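Local coordinates for Phosphoglucomutase/phosphomannomutase family protein (Burkholderia thailandensis, PDB 3UW2) that probably moves a phosphate group within phosphorylated hexose sugars, as a metal-dependent phosphoglucomutase/phosphomannomutase of the phosphohexose mutase family, at residues E56-Q60 with V142-A146; V99-V103 with G265-R269; L197-A201 with D247-L252; T427-L431 with G440-S444. One frame throughout, in Å; residues are numbered along the deposited sequence.

Interaction 1 (E56-Q60 with V142-A146); sequences EVRAQ and VLRGA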
loop_
_atom_site.group_PDB
_atom_site.type_symbol
_atom_site.label_atom_id
_atom_site.label_comp_id
_atom_site.label_asym_id
_atom_site.label_seq_id
_atom_site.Cartn_x
_atom_site.Cartn_y
_atom_site.Cartn_z
ATOM N N GLU A 56 0.617 -23.163 9.688
ATOM C CA GLU A 56 -0.749 -22.682 9.520
ATOM C C GLU A 56 -1.300 -23.055 8.092
ATOM O O GLU A 56 -2.483 -23.453 7.936
ATOM C CB GLU A 56 -0.811 -21.193 9.838
ATOM C CG GLU A 56 -2.225 -20.600 9.847
ATOM C CD GLU A 56 -3.177 -21.338 10.815
ATOM O OE1 GLU A 56 -2.765 -21.827 11.911
ATOM O OE2 GLU A 56 -4.359 -21.458 10.454
ATOM N N VAL A 57 -0.452 -22.933 7.067
ATOM C CA VAL A 57 -0.834 -23.381 5.734
ATOM C C VAL A 57 -1.292 -24.849 5.772
ATOM O O VAL A 57 -2.388 -25.168 5.271
ATOM C CB VAL A 57 0.325 -23.155 4.751
ATOM C CG1 VAL A 57 0.224 -24.035 3.529
ATOM C CG2 VAL A 57 0.459 -21.663 4.398
ATOM N N ARG A 58 -0.518 -25.736 6.408
ATOM C CA ARG A 58 -0.929 -27.171 6.438
ATOM C C ARG A 58 -2.193 -27.368 7.276
ATOM O O ARG A 58 -2.974 -28.223 6.989
ATOM C CB ARG A 58 0.146 -28.103 7.004
ATOM C CG ARG A 58 1.529 -27.974 6.446
ATOM C CD ARG A 58 1.950 -29.159 5.614
ATOM N NE ARG A 58 1.453 -30.451 6.128
ATOM C CZ ARG A 58 2.059 -31.260 7.000
ATOM N NH1 ARG A 58 3.248 -31.013 7.521
ATOM N NH2 ARG A 58 1.473 -32.403 7.300
ATOM N N ALA A 59 -2.397 -26.572 8.316
ATOM C CA ALA A 59 -3.580 -26.765 9.172
ATOM C C ALA A 59 -4.838 -26.333 8.389
ATOM O O ALA A 59 -5.936 -26.754 8.711
ATOM C CB ALA A 59 -3.435 -25.954 10.450
ATOM N N GLN A 60 -4.665 -25.476 7.376
ATOM C CA GLN A 60 -5.759 -25.132 6.469
ATOM C C GLN A 60 -5.738 -25.963 5.191
ATOM O O GLN A 60 -6.482 -25.717 4.271
ATOM C CB GLN A 60 -5.811 -23.642 6.191
ATOM C CG GLN A 60 -6.018 -22.804 7.442
ATOM C CD GLN A 60 -6.082 -21.311 7.106
ATOM O OE1 GLN A 60 -6.426 -20.943 5.983
ATOM N NE2 GLN A 60 -5.777 -20.452 8.072
ATOM N N VAL A 142 0.507 -13.540 2.665
ATOM C CA VAL A 142 -0.831 -13.861 2.140
ATOM C C VAL A 142 -1.096 -15.324 2.387
ATOM O O VAL A 142 -0.383 -16.197 1.874
ATOM C CB VAL A 142 -0.986 -13.443 0.673
ATOM C CG1 VAL A 142 -2.349 -13.961 0.136
ATOM C CG2 VAL A 142 -0.914 -11.903 0.576
ATOM N N LEU A 143 -2.146 -15.614 3.156
ATOM C CA LEU A 143 -2.444 -17.024 3.498
ATOM C C LEU A 143 -3.767 -17.472 2.813
ATOM O O LEU A 143 -4.838 -17.002 3.151
ATOM C CB LEU A 143 -2.482 -17.231 5.003
ATOM C CG LEU A 143 -3.202 -18.530 5.485
ATOM C CD1 LEU A 143 -2.448 -19.787 5.078
ATOM C CD2 LEU A 143 -3.572 -18.529 6.975
ATOM N N ARG A 144 -3.658 -18.324 1.805
ATOM C CA ARG A 144 -4.829 -18.762 1.009
ATOM C C ARG A 144 -5.663 -17.556 0.488
ATOM O O ARG A 144 -6.886 -17.556 0.567
ATOM C CB ARG A 144 -5.713 -19.859 1.729
ATOM C CG ARG A 144 -4.870 -21.101 2.111
ATOM C CD ARG A 144 -5.639 -22.260 2.768
ATOM N NE ARG A 144 -6.805 -22.554 1.986
ATOM C CZ ARG A 144 -8.081 -22.354 2.352
ATOM N NH1 ARG A 144 -8.408 -21.904 3.561
ATOM N NH2 ARG A 144 -8.997 -22.550 1.446
ATOM N N GLY A 145 -4.992 -16.577 -0.130
ATOM C CA GLY A 145 -5.672 -15.427 -0.694
ATOM C C GLY A 145 -5.955 -14.308 0.272
ATOM O O GLY A 145 -6.342 -13.222 -0.174
ATOM N N ALA A 146 -5.821 -14.559 1.578
ATOM C CA ALA A 146 -6.120 -13.511 2.581
ATOM C C ALA A 146 -4.851 -12.825 3.123
ATOM O O ALA A 146 -3.888 -13.493 3.555
ATOM C CB ALA A 146 -6.944 -14.081 3.743
HETATM O O HOH W 1 -6.905 -17.788 5.092
#
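Gln60 and Leu143 come from opposite directions, Leu143 CD2 set over the face of the amide on its nitrogen side. The methyl sits 3.1 Å from Gln60 NE2, a very close approach. The second methyl, CD1, runs alongside Val57 and packs on its CG2 at 3.5 Å, while the Glu56 side chain crosses the leucine at about a right angle and lays CG on CD2. Leu143 directs CG away from its backbone N (chi1 162°), bringing CD1 to Val57 and CD2 to Glu56 and Gln60 at the last turn of helix 43-59.

Beyond the leucine, Arg144 crosses Gln60 obliquely, amide and guanidinium planes 82° apart. Its NH1 gives a long but nearly straight bond to Gln60 OE1 (3.3 Å, 167°), and the oxygen lies in the guanidinium plane. Gln60 NE2 donates to Glu56 OE2 at 2.9 Å, and Glu56 OE1 in turn makes a salt bridge with Arg159. A water bonded to Leu143 O at 2.9 Å also reaches Gln60 OE1, weakly. Leu143 to Ala146 form the type I' turn joining strands 136-143 and 146-147, so the contact seats a hairpin of domain I against a helix C-terminus.

Chemically, the bonds are consistent with one flip of the amide: its oxygen faces an arginine and its nitrogen a carboxylate, which probably leaves little freedom to rotate above the buried leucine.

Interaction 2 (V99-V103 with G265-R269); sequences VPTPV and GDGDR. With ZN (zinc ion), chain K.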
loop_
_atom_site.group_PDB
_atom_site.type_symbol
_atom_site.label_atom_id
_atom_site.label_comp_id
_atom_site.label_asym_id
_atom_site.label_seq_id
_atom_site.Cartn_x
_atom_site.Cartn_y
_atom_site.Cartn_z
ATOM N N VAL A 99 11.687 -9.490 -6.572
ATOM C CA VAL A 99 10.653 -8.837 -7.399
ATOM C C VAL A 99 9.865 -7.883 -6.499
ATOM O O VAL A 99 9.895 -8.031 -5.248
ATOM C CB VAL A 99 9.676 -9.825 -8.028
ATOM C CG1 VAL A 99 10.332 -10.704 -9.112
ATOM C CG2 VAL A 99 9.031 -10.718 -6.949
ATOM N N PRO A 100 9.206 -6.854 -7.096
ATOM C CA PRO A 100 8.299 -6.006 -6.287
ATOM C C PRO A 100 7.251 -6.873 -5.579
ATOM O O PRO A 100 6.925 -7.999 -6.058
ATOM C CB PRO A 100 7.584 -5.145 -7.366
ATOM C CG PRO A 100 8.667 -4.980 -8.427
ATOM C CD PRO A 100 9.209 -6.428 -8.513
ATOM N N THR A 101 6.850 -6.450 -4.401
ATOM C CA THR A 101 5.806 -7.107 -3.602
ATOM C C THR A 101 4.533 -7.531 -4.382
ATOM O O THR A 101 4.162 -8.713 -4.318
ATOM C CB THR A 101 5.437 -6.171 -2.408
ATOM O OG1 THR A 101 6.516 -6.254 -1.474
ATOM C CG2 THR A 101 4.195 -6.622 -1.666
ATOM N N PRO A 102 3.937 -6.645 -5.221
ATOM C CA PRO A 102 2.733 -7.079 -5.896
ATOM C C PRO A 102 3.065 -8.159 -6.911
ATOM O O PRO A 102 2.159 -8.845 -7.348
ATOM C CB PRO A 102 2.215 -5.816 -6.636
ATOM C CG PRO A 102 3.391 -4.951 -6.701
ATOM C CD PRO A 102 4.308 -5.265 -5.579
ATOM N N VAL A 103 4.332 -8.314 -7.304
ATOM C CA VAL A 103 4.664 -9.453 -8.217
ATOM C C VAL A 103 4.573 -10.817 -7.460
ATOM O O VAL A 103 4.156 -11.834 -8.017
ATOM C CB VAL A 103 6.060 -9.252 -8.927
ATOM C CG1 VAL A 103 6.415 -10.467 -9.831
ATOM C CG2 VAL A 103 5.967 -7.984 -9.777
ATOM N N GLY A 265 9.765 1.422 -1.714
ATOM C CA GLY A 265 10.871 0.442 -1.896
ATOM C C GLY A 265 10.468 -0.930 -2.360
ATOM O O GLY A 265 11.304 -1.634 -2.916
ATOM N N ASP A 266 9.191 -1.357 -2.169
ATOM C CA ASP A 266 8.832 -2.657 -2.722
ATOM C C ASP A 266 7.788 -2.594 -3.861
ATOM O O ASP A 266 7.308 -3.640 -4.347
ATOM C CB ASP A 266 8.385 -3.652 -1.598
ATOM C CG ASP A 266 7.113 -3.194 -0.898
ATOM O OD1 ASP A 266 6.874 -1.983 -0.981
ATOM O OD2 ASP A 266 6.329 -3.958 -0.271
ATOM N N GLY A 267 7.411 -1.400 -4.275
ATOM C CA GLY A 267 6.571 -1.250 -5.487
ATOM C C GLY A 267 5.038 -1.414 -5.202
ATOM O O GLY A 267 4.266 -1.544 -6.120
ATOM N N ASP A 268 4.592 -1.452 -3.954
ATOM C CA ASP A 268 3.108 -1.547 -3.770
ATOM C C ASP A 268 2.495 -0.123 -3.561
ATOM O O ASP A 268 1.318 0.014 -3.238
ATOM C CB ASP A 268 2.718 -2.550 -2.684
ATOM C CG ASP A 268 3.118 -2.088 -1.310
ATOM O OD1 ASP A 268 3.729 -1.019 -1.251
ATOM O OD2 ASP A 268 2.864 -2.781 -0.295
ATOM N N ARG A 269 3.306 0.930 -3.763
ATOM C CA ARG A 269 2.785 2.286 -3.718
ATOM C C ARG A 269 3.388 3.143 -4.834
ATOM O O ARG A 269 4.614 3.064 -5.093
ATOM C CB ARG A 269 3.067 2.973 -2.383
ATOM C CG ARG A 269 2.388 2.336 -1.190
ATOM C CD ARG A 269 2.515 3.231 0.052
ATOM N NE ARG A 269 3.834 3.127 0.670
ATOM C CZ ARG A 269 4.283 3.910 1.655
ATOM N NH1 ARG A 269 3.518 4.879 2.173
ATOM N NH2 ARG A 269 5.512 3.716 2.130
HETATM ZN ZN ZN K . 5.408 -0.696 0.029
#
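Asp266 works with both carboxylate oxygens at once: OD1 binds the zinc ion at 2.2 Å, while OD2 takes a short 2.6 Å hydrogen bond from Thr101 OG1. The hydroxyl meets OD2 on its anti side, 30° out of the carboxylate plane. Thr101 also uses its backbone, N donating to Asp266 O at 2.8 Å in the carbonyl plane. One residue is thus gripped at its main chain and its side chain by the first turn of helix 101-107, with Pro100 at the N-cap. Asp266 CG stands between its own backbone N and carbonyl carbon (chi1 64°), which turns the carboxylate to bridge threonine and metal.

This is the metal-binding loop of domain II, between strands 259-263 and 270-273, meeting domain I at the heart of the enzyme. Asp268 supplies OD1 to the zinc at 2.1 Å, and Asp264 completes the aspartate trio. Lys140 of domain I makes salt bridges to the second oxygens of Asp266 and Asp268, probably easing the crowding of negative charge. The prolines lie close to the loop backbone: Pro100 CA is 3.2 Å from Asp266 O, and Pro102 CG lies 3.6 Å from Gly267 O. Gly267, at a positive phi of 85°, lets the loop lie against Pro100.

Interaction 3 (L197-A201 with D247-L252); sequences LVVDA and DVIAKL
Val198 and Val248 lie side by side, pointing opposite ways, CG1 of Val198 4.1 Å from CG2 of Val248. Val198 holds CG1 anti to the backbone N (chi1 171°), which spreads its two methyls across the helix: CG2 reaches Leu252 CD2 at 3.9 Å and, at the same distance, Lys251 CG. The lysine crosses the valine at about a right angle, offering only the carbons near its backbone; bends at chi2 and chi3 then carry its amine away from the strand.

Two residues on, Asp200 places CG anti to its N (chi1 -174°) and reaches across toward the helix, near Asp247 and Val248. Its CB touches Val248 CG2 at a tight 3.3 Å. Other groups hold the carboxylate: OD2 accepts from His235 NE2 and OD1 from Gly202 N. A water 2.6 Å from Asp200 OD2 also accepts from Val248 N at 3.0 Å. Asp247 OD2 comes within 4.8 Å of Asp200 OD2, a like-charged pair that His235 and the water may help to offset.

The axes of strand 197-200 and helix segment 247-252 run at 158°, 8.9 Å apart at closest approach, the helix covering one face of a four-stranded mixed sheet, as in the alpha/beta/alpha sandwich of domain II.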
loop_
_atom_site.group_PDB
_atom_site.type_symbol
_atom_site.label_atom_id
_atom_site.label_comp_id
_atom_site.label_asym_id
_atom_site.label_seq_id
_atom_site.Cartn_x
_atom_site.Cartn_y
_atom_site.Cartn_z
ATOM N N LEU A 197 8.084 9.673 -19.433
ATOM C CA LEU A 197 7.958 9.638 -17.949
ATOM C C LEU A 197 9.293 9.747 -17.232
ATOM O O LEU A 197 10.287 9.229 -17.714
ATOM C CB LEU A 197 7.422 8.290 -17.462
ATOM C CG LEU A 197 6.406 7.405 -18.068
ATOM C CD1 LEU A 197 5.965 6.494 -16.930
ATOM C CD2 LEU A 197 5.289 8.327 -18.485
ATOM N N VAL A 198 9.276 10.374 -16.065
ATOM C CA VAL A 198 10.373 10.297 -15.120
ATOM C C VAL A 198 9.977 9.160 -14.178
ATOM O O VAL A 198 8.850 9.171 -13.648
ATOM C CB VAL A 198 10.521 11.645 -14.387
ATOM C CG1 VAL A 198 11.528 11.515 -13.235
ATOM C CG2 VAL A 198 11.022 12.690 -15.384
ATOM N N VAL A 199 10.822 8.132 -14.049
ATOM C CA VAL A 199 10.551 7.023 -13.071
ATOM C C VAL A 199 11.682 7.001 -12.027
ATOM O O VAL A 199 12.857 6.849 -12.376
ATOM C CB VAL A 199 10.451 5.692 -13.801
ATOM C CG1 VAL A 199 10.302 4.516 -12.810
ATOM C CG2 VAL A 199 9.281 5.715 -14.819
ATOM N N ASP A 200 11.310 7.237 -10.775
ATOM C CA ASP A 200 12.200 7.238 -9.591
ATOM C C ASP A 200 11.862 6.065 -8.664
ATOM O O ASP A 200 10.744 6.004 -8.069
ATOM C CB ASP A 200 12.013 8.547 -8.808
ATOM C CG ASP A 200 13.037 8.701 -7.627
ATOM O OD1 ASP A 200 13.354 7.705 -6.969
ATOM O OD2 ASP A 200 13.484 9.818 -7.301
ATOM N N ALA A 201 12.791 5.109 -8.556
ATOM C CA ALA A 201 12.592 3.917 -7.731
ATOM C C ALA A 201 13.395 4.027 -6.394
ATOM O O ALA A 201 13.387 3.093 -5.620
ATOM C CB ALA A 201 13.037 2.679 -8.499
ATOM N N ASP A 247 13.810 15.185 -6.589
ATOM C CA ASP A 247 14.542 14.790 -7.803
ATOM C C ASP A 247 13.626 14.618 -8.984
ATOM O O ASP A 247 13.992 15.024 -10.099
ATOM C CB ASP A 247 15.330 13.495 -7.608
ATOM C CG ASP A 247 16.471 13.680 -6.627
ATOM O OD1 ASP A 247 17.358 14.478 -6.922
ATOM O OD2 ASP A 247 16.457 13.089 -5.536
ATOM N N VAL A 248 12.455 13.990 -8.770
ATOM C CA VAL A 248 11.487 13.811 -9.849
ATOM C C VAL A 248 11.003 15.239 -10.304
ATOM O O VAL A 248 10.853 15.488 -11.519
ATOM C CB VAL A 248 10.244 12.995 -9.365
ATOM C CG1 VAL A 248 9.009 13.284 -10.222
ATOM C CG2 VAL A 248 10.569 11.518 -9.288
ATOM N N ILE A 249 10.803 16.165 -9.360
ATOM C CA ILE A 249 10.265 17.500 -9.685
ATOM C C ILE A 249 11.317 18.249 -10.525
ATOM O O ILE A 249 11.000 18.881 -11.544
ATOM C CB ILE A 249 9.907 18.301 -8.414
ATOM C CG1 ILE A 249 8.574 17.830 -7.801
ATOM C CG2 ILE A 249 9.930 19.846 -8.641
ATOM C CD1 ILE A 249 8.399 18.244 -6.353
ATOM N N ALA A 250 12.588 18.158 -10.102
ATOM C CA ALA A 250 13.677 18.832 -10.803
ATOM C C ALA A 250 13.854 18.236 -12.192
ATOM O O ALA A 250 14.135 18.960 -13.137
ATOM C CB ALA A 250 14.982 18.770 -9.996
ATOM N N LYS A 251 13.733 16.926 -12.331
ATOM C CA LYS A 251 13.874 16.274 -13.602
ATOM C C LYS A 251 12.775 16.628 -14.598
ATOM O O LYS A 251 13.055 16.757 -15.801
ATOM C CB LYS A 251 13.891 14.744 -13.405
ATOM C CG LYS A 251 14.590 13.997 -14.489
ATOM C CD LYS A 251 16.032 14.503 -14.730
ATOM C CE LYS A 251 17.047 13.767 -13.872
ATOM N NZ LYS A 251 18.364 14.492 -13.997
ATOM N N LEU A 252 11.530 16.748 -14.108
ATOM C CA LEU A 252 10.444 17.233 -14.899
ATOM C C LEU A 252 10.680 18.718 -15.365
ATOM O O LEU A 252 10.200 19.097 -16.465
ATOM C CB LEU A 252 9.087 17.044 -14.162
ATOM C CG LEU A 252 8.539 15.575 -14.074
ATOM C CD1 LEU A 252 7.485 15.477 -12.977
ATOM C CD2 LEU A 252 7.942 15.122 -15.405
HETATM O O HOH W 2 12.556 12.059 -6.502
#

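Interaction 4 (T427-L431 with G440-S444); sequences TIDGL and GLARS
Ala442 O accepts the shortest polar bond here, 2.7 Å from Leu431 N. The same oxygen also meets Gly430 CA at 3.3 Å, in a bent and weak CA-H...O contact. Ala442 N returns a bond to Leu431 O at 3.0 Å, so the two residues form an antiparallel hydrogen-bonded pair. Leu431 O takes a straighter CA-H...O contact as well, from Leu441 CA at 3.4 Å.

Just before this pair the chains run close: Gly430, at positive phi, brings its CA against Ala442 O and to 3.8 Å from Arg443 CB.

Asp429 and Arg443 carry the side-chain link. Arg443 NE points at Asp429 OD1 in a nearly straight hydrogen bond that is part of a salt bridge, 2.9 Å and 178°. OD1 lies in the guanidinium plane, at its edge, yet the donor comes from above the carboxylate plane, the two planes being 79° apart; this is a single-bond approach and not a side-by-side pairing. Arg443 CG sits between its backbone N and carbonyl carbon (chi1 73°), which brings NE alongside Asp429. The other carboxylate oxygen, OD2, takes a bond from Thr328 N, tying the aspartate to the loop after strand 322-326.

Together these contacts form the open end of a beta hairpin, strands 431-435 and 438-444, within the antiparallel five-stranded sheet of the C-terminal domain.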
loop_
_atom_site.group_PDB
_atom_site.type_symbol
_atom_site.label_atom_id
_atom_site.label_comp_id
_atom_site.label_asym_id
_atom_site.label_seq_id
_atom_site.Cartn_x
_atom_site.Cartn_y
_atom_site.Cartn_z
ATOM N N THR A 427 -18.060 7.233 12.839
ATOM C CA THR A 427 -17.295 6.438 13.848
ATOM C C THR A 427 -16.801 5.066 13.327
ATOM O O THR A 427 -16.545 4.159 14.130
ATOM C CB THR A 427 -18.093 6.191 15.178
ATOM O OG1 THR A 427 -19.375 5.612 14.874
ATOM C CG2 THR A 427 -18.319 7.472 15.959
ATOM N N ILE A 428 -16.621 4.874 12.032
ATOM C CA ILE A 428 -16.133 3.525 11.616
ATOM C C ILE A 428 -14.657 3.337 12.003
ATOM O O ILE A 428 -14.168 2.228 12.009
ATOM C CB ILE A 428 -16.107 3.223 10.102
ATOM C CG1 ILE A 428 -16.022 4.478 9.290
ATOM C CG2 ILE A 428 -17.167 2.189 9.679
ATOM C CD1 ILE A 428 -15.685 4.103 7.873
ATOM N N ASP A 429 -13.937 4.439 12.215
ATOM C CA ASP A 429 -12.492 4.402 12.458
ATOM C C ASP A 429 -12.172 5.745 13.093
ATOM O O ASP A 429 -12.080 6.713 12.361
ATOM C CB ASP A 429 -11.766 4.328 11.111
ATOM C CG ASP A 429 -10.273 3.989 11.233
ATOM O OD1 ASP A 429 -9.700 4.154 12.326
ATOM O OD2 ASP A 429 -9.683 3.523 10.218
ATOM N N GLY A 430 -12.020 5.803 14.416
ATOM C CA GLY A 430 -11.817 7.117 15.100
ATOM C C GLY A 430 -13.042 8.008 14.987
ATOM O O GLY A 430 -14.167 7.529 14.929
ATOM N N LEU A 431 -12.852 9.323 15.002
ATOM C CA LEU A 431 -13.963 10.237 14.884
ATOM C C LEU A 431 -13.694 11.020 13.616
ATOM O O LEU A 431 -12.786 11.850 13.617
ATOM C CB LEU A 431 -14.013 11.221 16.087
ATOM C CG LEU A 431 -14.467 10.657 17.433
ATOM C CD1 LEU A 431 -14.744 11.732 18.471
ATOM C CD2 LEU A 431 -15.703 9.783 17.260
ATOM N N GLY A 440 -12.846 17.003 9.926
ATOM C CA GLY A 440 -11.761 16.753 10.919
ATOM C C GLY A 440 -11.733 15.243 11.223
ATOM O O GLY A 440 -12.785 14.569 11.237
ATOM N N LEU A 441 -10.542 14.683 11.371
ATOM C CA LEU A 441 -10.383 13.270 11.705
ATOM C C LEU A 441 -9.429 13.170 12.891
ATOM O O LEU A 441 -8.335 13.727 12.838
ATOM C CB LEU A 441 -9.820 12.490 10.521
ATOM C CG LEU A 441 -9.414 11.030 10.844
ATOM C CD1 LEU A 441 -10.626 10.143 11.150
ATOM C CD2 LEU A 441 -8.574 10.380 9.759
ATOM N N ALA A 442 -9.861 12.496 13.951
ATOM C CA ALA A 442 -8.999 12.047 15.054
ATOM C C ALA A 442 -9.164 10.545 15.176
ATOM O O ALA A 442 -10.294 10.053 15.269
ATOM C CB ALA A 442 -9.408 12.698 16.358
ATOM N N ARG A 443 -8.059 9.812 15.137
ATOM C CA ARG A 443 -8.138 8.343 15.226
ATOM C C ARG A 443 -6.942 7.751 15.939
ATOM O O ARG A 443 -6.005 8.460 16.290
ATOM C CB ARG A 443 -8.330 7.709 13.836
ATOM C CG ARG A 443 -7.095 7.722 12.937
ATOM C CD ARG A 443 -7.377 7.110 11.572
ATOM N NE ARG A 443 -7.279 5.655 11.580
ATOM C CZ ARG A 443 -6.174 4.954 11.310
ATOM N NH1 ARG A 443 -5.024 5.556 10.983
ATOM N NH2 ARG A 443 -6.228 3.631 11.332
ATOM N N SER A 444 -6.954 6.455 16.196
ATOM C CA SER A 444 -5.722 5.863 16.728
ATOM C C SER A 444 -4.933 5.214 15.596
ATOM O O SER A 444 -5.518 4.597 14.676
ATOM C CB SER A 444 -6.008 4.870 17.864
ATOM O OG SER A 444 -6.496 5.556 19.015
#

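In the fold
Along the chain, interactions 1 and 2 interleave, interaction 3 nests inside the loop that interaction 2 closes, and interaction 4 follows all of them. Interaction 1 belongs to domain I, interaction 3 to domain II and interaction 4 to the C-terminal domain, whereas interaction 2 joins the first two domains. Interaction 2 lies nearest the middle of the chain, its centre about 21 Å from that of interaction 1 and about 19 Å from that of interaction 3. The centres of interactions 2 and 4 are about 29 Å apart. Interactions 1 and 3, about 40 Å apart between centres, fall on opposite sides of the chain's centre. The three outer contacts thus tie together elements inside single domains, while the zinc site sits at a seam between two.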